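Local coordinates for sulfur carrier protein ThiS adenylyltransferase (Escherichia coli, PDB 1ZUD) that catalyses the ATP-dependent adenylation of the C-terminal glycine carboxyl group of the sulfur carrier protein ThiS in thiamine biosynthesis, at residues C[61-75]-C[78-91]. Numbering follows the deposited sequence. Where two conformers were deposited one is given.
Sequences DDVHLSNLQRQILFT and DIDRPKSQVSQQRL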
loop_
_atom_site.group_PDB
_atom_site.type_symbol
_atom_site.label_atom_id
_atom_site.label_comp_id
_atom_site.label_asym_id
_atom_site.label_seq_id
_atom_site.Cartn_x
_atom_site.Cartn_y
_atom_site.Cartn_z
ATOM N N ASP C 61 -23.462 8.508 1.259
ATOM C CA ASP C 61 -23.663 8.451 -0.195
ATOM C C ASP C 61 -24.372 7.192 -0.692
ATOM O O ASP C 61 -24.544 6.277 0.056
ATOM C CB ASP C 61 -22.318 8.517 -0.907
ATOM C CG ASP C 61 -21.667 9.890 -0.804
ATOM O OD1 ASP C 61 -20.485 9.956 -0.393
ATOM O OD2 ASP C 61 -22.332 10.898 -1.148
ATOM N N ASP C 62 -24.777 7.196 -1.965
ATOM C CA ASP C 62 -25.375 6.040 -2.644
ATOM C C ASP C 62 -24.299 5.610 -3.680
ATOM O O ASP C 62 -23.483 6.418 -4.112
ATOM C CB ASP C 62 -26.677 6.432 -3.397
ATOM C CG ASP C 62 -27.880 6.677 -2.437
ATOM O OD1 ASP C 62 -27.934 6.104 -1.323
ATOM O OD2 ASP C 62 -28.792 7.450 -2.803
ATOM N N VAL C 63 -24.288 4.353 -4.086
ATOM C CA VAL C 63 -23.299 3.937 -5.061
ATOM C C VAL C 63 -23.545 4.587 -6.436
ATOM O O VAL C 63 -24.681 4.669 -6.914
ATOM C CB VAL C 63 -23.287 2.398 -5.185
ATOM C CG1 VAL C 63 -22.243 1.972 -6.228
ATOM C CG2 VAL C 63 -23.003 1.759 -3.741
ATOM N N HIS C 64 -22.476 5.043 -7.088
ATOM C CA HIS C 64 -22.598 5.658 -8.421
ATOM C C HIS C 64 -21.670 4.864 -9.306
ATOM O O HIS C 64 -20.672 4.338 -8.818
ATOM C CB HIS C 64 -22.166 7.128 -8.378
ATOM C CG HIS C 64 -22.954 7.953 -7.406
ATOM N ND1 HIS C 64 -24.324 8.098 -7.489
ATOM C CD2 HIS C 64 -22.573 8.622 -6.289
ATOM C CE1 HIS C 64 -24.753 8.812 -6.461
ATOM N NE2 HIS C 64 -23.710 9.140 -5.718
ATOM N N LEU C 65 -21.930 4.852 -10.620
ATOM C CA LEU C 65 -21.103 4.073 -11.529
ATOM C C LEU C 65 -19.630 4.490 -11.475
ATOM O O LEU C 65 -18.745 3.640 -11.531
ATOM C CB LEU C 65 -21.637 4.217 -12.980
ATOM C CG LEU C 65 -20.730 3.720 -14.098
ATOM C CD1 LEU C 65 -20.499 2.175 -13.932
ATOM C CD2 LEU C 65 -21.385 4.069 -15.447
ATOM N N SER C 66 -19.375 5.796 -11.387
ATOM C CA SER C 66 -17.987 6.276 -11.364
ATOM C C SER C 66 -17.200 5.875 -10.090
ATOM O O SER C 66 -15.983 6.019 -10.032
ATOM C CB SER C 66 -17.956 7.790 -11.536
ATOM O OG SER C 66 -18.449 8.391 -10.365
ATOM N N ASN C 67 -17.897 5.382 -9.081
ATOM C CA ASN C 67 -17.270 4.880 -7.845
ATOM C C ASN C 67 -16.487 3.583 -8.040
ATOM O O ASN C 67 -15.490 3.334 -7.366
ATOM C CB ASN C 67 -18.339 4.488 -6.807
ATOM C CG ASN C 67 -19.138 5.665 -6.278
ATOM O OD1 ASN C 67 -20.123 5.447 -5.586
ATOM N ND2 ASN C 67 -18.713 6.908 -6.584
ATOM N N LEU C 68 -16.977 2.737 -8.947
ATOM C CA LEU C 68 -16.438 1.419 -9.110
ATOM C C LEU C 68 -14.973 1.354 -9.473
ATOM O O LEU C 68 -14.328 0.373 -9.152
ATOM C CB LEU C 68 -17.308 0.616 -10.120
ATOM C CG LEU C 68 -18.830 0.603 -9.741
ATOM C CD1 LEU C 68 -19.660 -0.405 -10.666
ATOM C CD2 LEU C 68 -19.013 0.149 -8.255
ATOM N N GLN C 69 -14.434 2.396 -10.089
ATOM C CA GLN C 69 -13.025 2.378 -10.453
ATOM C C GLN C 69 -12.132 2.273 -9.205
ATOM O O GLN C 69 -10.952 1.923 -9.313
ATOM C CB GLN C 69 -12.725 3.661 -11.251
ATOM C CG GLN C 69 -11.290 3.971 -11.522
ATOM C CD GLN C 69 -10.809 5.101 -10.566
ATOM O OE1 GLN C 69 -11.564 5.533 -9.696
ATOM N NE2 GLN C 69 -9.587 5.561 -10.740
ATOM N N ARG C 70 -12.659 2.589 -8.019
ATOM C CA ARG C 70 -11.778 2.505 -6.828
ATOM C C ARG C 70 -12.430 1.973 -5.584
ATOM O O ARG C 70 -11.756 1.676 -4.606
ATOM C CB ARG C 70 -11.160 3.906 -6.520
ATOM C CG ARG C 70 -12.167 4.975 -6.148
ATOM C CD ARG C 70 -11.637 6.402 -6.332
ATOM N NE ARG C 70 -12.720 7.375 -6.136
ATOM C CZ ARG C 70 -13.731 7.514 -6.984
ATOM N NH1 ARG C 70 -13.771 6.769 -8.094
ATOM N NH2 ARG C 70 -14.735 8.334 -6.699
ATOM N N GLN C 71 -13.754 1.875 -5.579
ATOM C CA GLN C 71 -14.464 1.406 -4.378
ATOM C C GLN C 71 -14.852 -0.043 -4.627
ATOM O O GLN C 71 -16.007 -0.332 -4.999
ATOM C CB GLN C 71 -15.664 2.312 -4.160
ATOM C CG GLN C 71 -15.150 3.787 -3.912
ATOM C CD GLN C 71 -16.226 4.827 -3.800
ATOM O OE1 GLN C 71 -17.383 4.524 -3.511
ATOM N NE2 GLN C 71 -15.835 6.089 -3.963
ATOM N N ILE C 72 -13.862 -0.909 -4.394
ATOM C CA ILE C 72 -13.853 -2.357 -4.648
ATOM C C ILE C 72 -14.818 -3.270 -3.941
ATOM O O ILE C 72 -14.880 -4.467 -4.248
ATOM C CB ILE C 72 -12.437 -2.944 -4.423
ATOM C CG1 ILE C 72 -12.085 -2.879 -2.931
ATOM C CG2 ILE C 72 -11.416 -2.196 -5.279
ATOM C CD1 ILE C 72 -10.684 -3.338 -2.616
ATOM N N LEU C 73 -15.560 -2.734 -2.993
ATOM C CA LEU C 73 -16.532 -3.513 -2.266
ATOM C C LEU C 73 -17.864 -3.549 -3.028
ATOM O O LEU C 73 -18.653 -4.451 -2.815
ATOM C CB LEU C 73 -16.754 -2.870 -0.897
ATOM C CG LEU C 73 -17.638 -3.497 0.168
ATOM C CD1 LEU C 73 -17.051 -4.926 0.394
ATOM C CD2 LEU C 73 -17.608 -2.642 1.531
ATOM N N PHE C 74 -18.088 -2.582 -3.921
ATOM C CA PHE C 74 -19.352 -2.433 -4.648
ATOM C C PHE C 74 -19.397 -3.036 -6.066
ATOM O O PHE C 74 -18.378 -3.348 -6.623
ATOM C CB PHE C 74 -19.684 -0.938 -4.725
ATOM C CG PHE C 74 -19.540 -0.231 -3.403
ATOM C CD1 PHE C 74 -18.864 0.959 -3.308
ATOM C CD2 PHE C 74 -20.125 -0.776 -2.248
ATOM C CE1 PHE C 74 -18.764 1.619 -2.063
ATOM C CE2 PHE C 74 -20.039 -0.135 -1.020
ATOM C CZ PHE C 74 -19.351 1.071 -0.936
ATOM N N THR C 75 -20.583 -3.223 -6.632
ATOM C CA THR C 75 -20.646 -3.753 -7.986
ATOM C C THR C 75 -21.683 -2.976 -8.785
ATOM O O THR C 75 -22.385 -2.088 -8.271
ATOM C CB THR C 75 -21.032 -5.251 -8.016
ATOM O OG1 THR C 75 -22.388 -5.397 -7.617
ATOM C CG2 THR C 75 -20.150 -6.068 -7.093
ATOM N N ASP C 78 -25.089 -2.716 -7.442
ATOM C CA ASP C 78 -25.402 -1.893 -6.292
ATOM C C ASP C 78 -25.643 -0.448 -6.636
ATOM O O ASP C 78 -25.901 0.337 -5.738
ATOM C CB ASP C 78 -24.260 -1.933 -5.280
ATOM C CG ASP C 78 -23.982 -3.341 -4.790
ATOM O OD1 ASP C 78 -24.947 -4.042 -4.427
ATOM O OD2 ASP C 78 -22.799 -3.748 -4.773
ATOM N N ILE C 79 -25.533 -0.062 -7.906
ATOM C CA ILE C 79 -25.709 1.346 -8.231
ATOM C C ILE C 79 -27.050 1.909 -7.732
ATOM O O ILE C 79 -28.079 1.260 -7.836
ATOM C CB ILE C 79 -25.477 1.569 -9.744
ATOM C CG1 ILE C 79 -23.978 1.386 -10.031
ATOM C CG2 ILE C 79 -26.096 2.901 -10.217
ATOM C CD1 ILE C 79 -23.648 1.091 -11.518
ATOM N N ASP C 80 -26.997 3.110 -7.139
ATOM C CA ASP C 80 -28.146 3.805 -6.574
ATOM C C ASP C 80 -28.570 3.350 -5.181
ATOM O O ASP C 80 -29.441 3.945 -4.579
ATOM C CB ASP C 80 -29.370 3.792 -7.518
ATOM C CG ASP C 80 -29.136 4.573 -8.805
ATOM O OD1 ASP C 80 -28.330 5.531 -8.807
ATOM O OD2 ASP C 80 -29.776 4.229 -9.826
ATOM N N ARG C 81 -27.924 2.331 -4.641
ATOM C CA ARG C 81 -28.268 1.882 -3.298
ATOM C C ARG C 81 -27.371 2.571 -2.234
ATOM O O ARG C 81 -26.248 2.992 -2.550
ATOM C CB ARG C 81 -28.151 0.365 -3.269
ATOM C CG ARG C 81 -29.067 -0.358 -4.322
ATOM C CD ARG C 81 -28.875 -1.910 -4.166
ATOM N NE ARG C 81 -29.133 -2.352 -2.775
ATOM C CZ ARG C 81 -28.536 -3.388 -2.170
ATOM N NH1 ARG C 81 -27.638 -4.116 -2.825
ATOM N NH2 ARG C 81 -28.794 -3.677 -0.892
ATOM N N PRO C 82 -27.858 2.714 -0.979
ATOM C CA PRO C 82 -27.088 3.372 0.116
ATOM C C PRO C 82 -25.762 2.650 0.407
ATOM O O PRO C 82 -25.767 1.455 0.635
ATOM C CB PRO C 82 -28.037 3.302 1.327
ATOM C CG PRO C 82 -29.451 3.012 0.672
ATOM C CD PRO C 82 -29.141 2.146 -0.490
ATOM N N LYS C 83 -24.644 3.396 0.456
ATOM C CA LYS C 83 -23.346 2.773 0.664
ATOM C C LYS C 83 -23.165 1.988 1.942
ATOM O O LYS C 83 -22.560 0.904 1.916
ATOM C CB LYS C 83 -22.203 3.789 0.529
ATOM C CG LYS C 83 -21.785 4.026 -0.906
ATOM C CD LYS C 83 -20.568 4.944 -0.995
ATOM C CE LYS C 83 -20.438 5.426 -2.420
ATOM N NZ LYS C 83 -19.334 6.416 -2.618
ATOM N N SER C 84 -23.652 2.511 3.068
ATOM C CA SER C 84 -23.461 1.774 4.327
ATOM C C SER C 84 -24.264 0.457 4.348
ATOM O O SER C 84 -23.805 -0.571 4.872
ATOM C CB SER C 84 -23.791 2.677 5.544
ATOM O OG SER C 84 -25.181 2.854 5.710
ATOM N N GLN C 85 -25.438 0.466 3.730
ATOM C CA GLN C 85 -26.266 -0.746 3.686
ATOM C C GLN C 85 -25.635 -1.809 2.801
ATOM O O GLN C 85 -25.569 -2.989 3.178
ATOM C CB GLN C 85 -27.665 -0.399 3.172
ATOM C CG GLN C 85 -28.542 -1.605 2.745
ATOM C CD GLN C 85 -29.871 -1.152 2.090
ATOM O OE1 GLN C 85 -30.279 -1.681 1.048
ATOM N NE2 GLN C 85 -30.535 -0.177 2.702
ATOM N N VAL C 86 -25.221 -1.401 1.597
ATOM C CA VAL C 86 -24.565 -2.288 0.638
ATOM C C VAL C 86 -23.285 -2.874 1.265
ATOM O O VAL C 86 -23.003 -4.062 1.133
ATOM C CB VAL C 86 -24.172 -1.496 -0.681
ATOM C CG1 VAL C 86 -23.245 -2.318 -1.549
ATOM C CG2 VAL C 86 -25.443 -1.100 -1.478
ATOM N N SER C 87 -22.499 -2.020 1.919
ATOM C CA SER C 87 -21.246 -2.426 2.575
ATOM C C SER C 87 -21.527 -3.465 3.661
ATOM O O SER C 87 -20.847 -4.487 3.739
ATOM C CB SER C 87 -20.548 -1.195 3.226
ATOM O OG SER C 87 -20.066 -0.269 2.238
ATOM N N GLN C 88 -22.528 -3.196 4.500
ATOM C CA GLN C 88 -22.904 -4.139 5.571
ATOM C C GLN C 88 -23.309 -5.469 4.923
ATOM O O GLN C 88 -22.857 -6.530 5.365
ATOM C CB GLN C 88 -24.088 -3.546 6.385
ATOM C CG GLN C 88 -24.755 -4.427 7.487
ATOM C CD GLN C 88 -25.957 -3.720 8.127
ATOM O OE1 GLN C 88 -26.881 -3.271 7.432
ATOM N NE2 GLN C 88 -25.942 -3.597 9.454
ATOM N N GLN C 89 -24.073 -5.426 3.830
ATOM C CA GLN C 89 -24.501 -6.689 3.205
ATOM C C GLN C 89 -23.357 -7.459 2.548
ATOM O O GLN C 89 -23.235 -8.669 2.675
ATOM C CB GLN C 89 -25.605 -6.389 2.171
ATOM C CG GLN C 89 -26.837 -5.859 2.858
ATOM C CD GLN C 89 -27.970 -5.515 1.909
ATOM O OE1 GLN C 89 -27.800 -5.509 0.687
ATOM N NE2 GLN C 89 -29.131 -5.203 2.475
ATOM N N ARG C 90 -22.505 -6.744 1.820
ATOM C CA ARG C 90 -21.388 -7.418 1.185
ATOM C C ARG C 90 -20.384 -7.980 2.207
ATOM O O ARG C 90 -19.857 -9.086 2.042
ATOM C CB ARG C 90 -20.700 -6.464 0.229
ATOM C CG ARG C 90 -21.541 -6.226 -1.030
ATOM C CD ARG C 90 -22.157 -7.566 -1.494
ATOM N NE ARG C 90 -22.889 -7.503 -2.759
ATOM C CZ ARG C 90 -22.401 -6.973 -3.874
ATOM N NH1 ARG C 90 -21.176 -6.454 -3.879
ATOM N NH2 ARG C 90 -23.137 -6.960 -4.980
ATOM N N LEU C 91 -20.122 -7.219 3.262
ATOM C CA LEU C 91 -19.165 -7.658 4.266
ATOM C C LEU C 91 -19.714 -8.853 5.065
ATOM O O LEU C 91 -18.946 -9.727 5.475
ATOM C CB LEU C 91 -18.805 -6.482 5.200
ATOM C CG LEU C 91 -17.963 -5.339 4.565
ATOM C CD1 LEU C 91 -17.931 -4.174 5.525
ATOM C CD2 LEU C 91 -16.535 -5.800 4.244
HETATM O O HOH W 1 -18.621 7.700 -0.355
HETATM O O HOH W 2 -26.203 6.684 -8.170
#
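K83 reaches from the first turn of helix 83-94 across the loop 61-75 to Q71 and N67, in the Rossmann-like adenylation domain of the ThiF family, where this loop and helix form the crossover between parallel strands 54-58 and 99-103. K83 and R70 both bind ATP. The lysine chain is extended beyond CG, passing D61 CB and crossing the F74 ring at about a right angle, with K83 CD 3.9 Å from F74 CE1. At its tip, K83 NZ lies in the carbonyl plane of Q71, on a lone pair of OE1 at 2.9 Å; a weak bond to N67 OD1 and a water shared with D61 OD1 complete the grip. A long, flexible cation suits this polar slot, and an alanine here would probably leave Q71 OE1 without its ammonium partner and take away the chain that packs against F74.

The backbones are tied as well: K83 N gives a nearly straight bond (171°) to D61 O, while V63 N and V63 O pair with R81 O and D80 N. Compact, branched V63 fits beside this bridge, its CG2 over one face of the F74 ring, toward the rim. With CG anti to its own carbonyl carbon (chi1 -47°), F74 carries its ring toward the helix, where F74 CD2 lies 3.5 Å from V86 CG1, approached obliquely, and S87 OG, a hydroxyl that donates to K83 O, sits at the ring edge. Farther along the helix, L73 CD1 packs on L91 CD2 at 4.0 Å, an apolar pair crossing at about a right angle.

At the loop's end D78 OD2 accepts the N-H of T75. D78 OD1 forms a salt bridge with R81 NH1, whereas OD2 meets R90 NH2 by charge alone, well out of the guanidinium plane. T75 OG1, hydrogen-bonded to E77, lies in that plane and accepts an N-H from R90 NH2 at 3.2 Å.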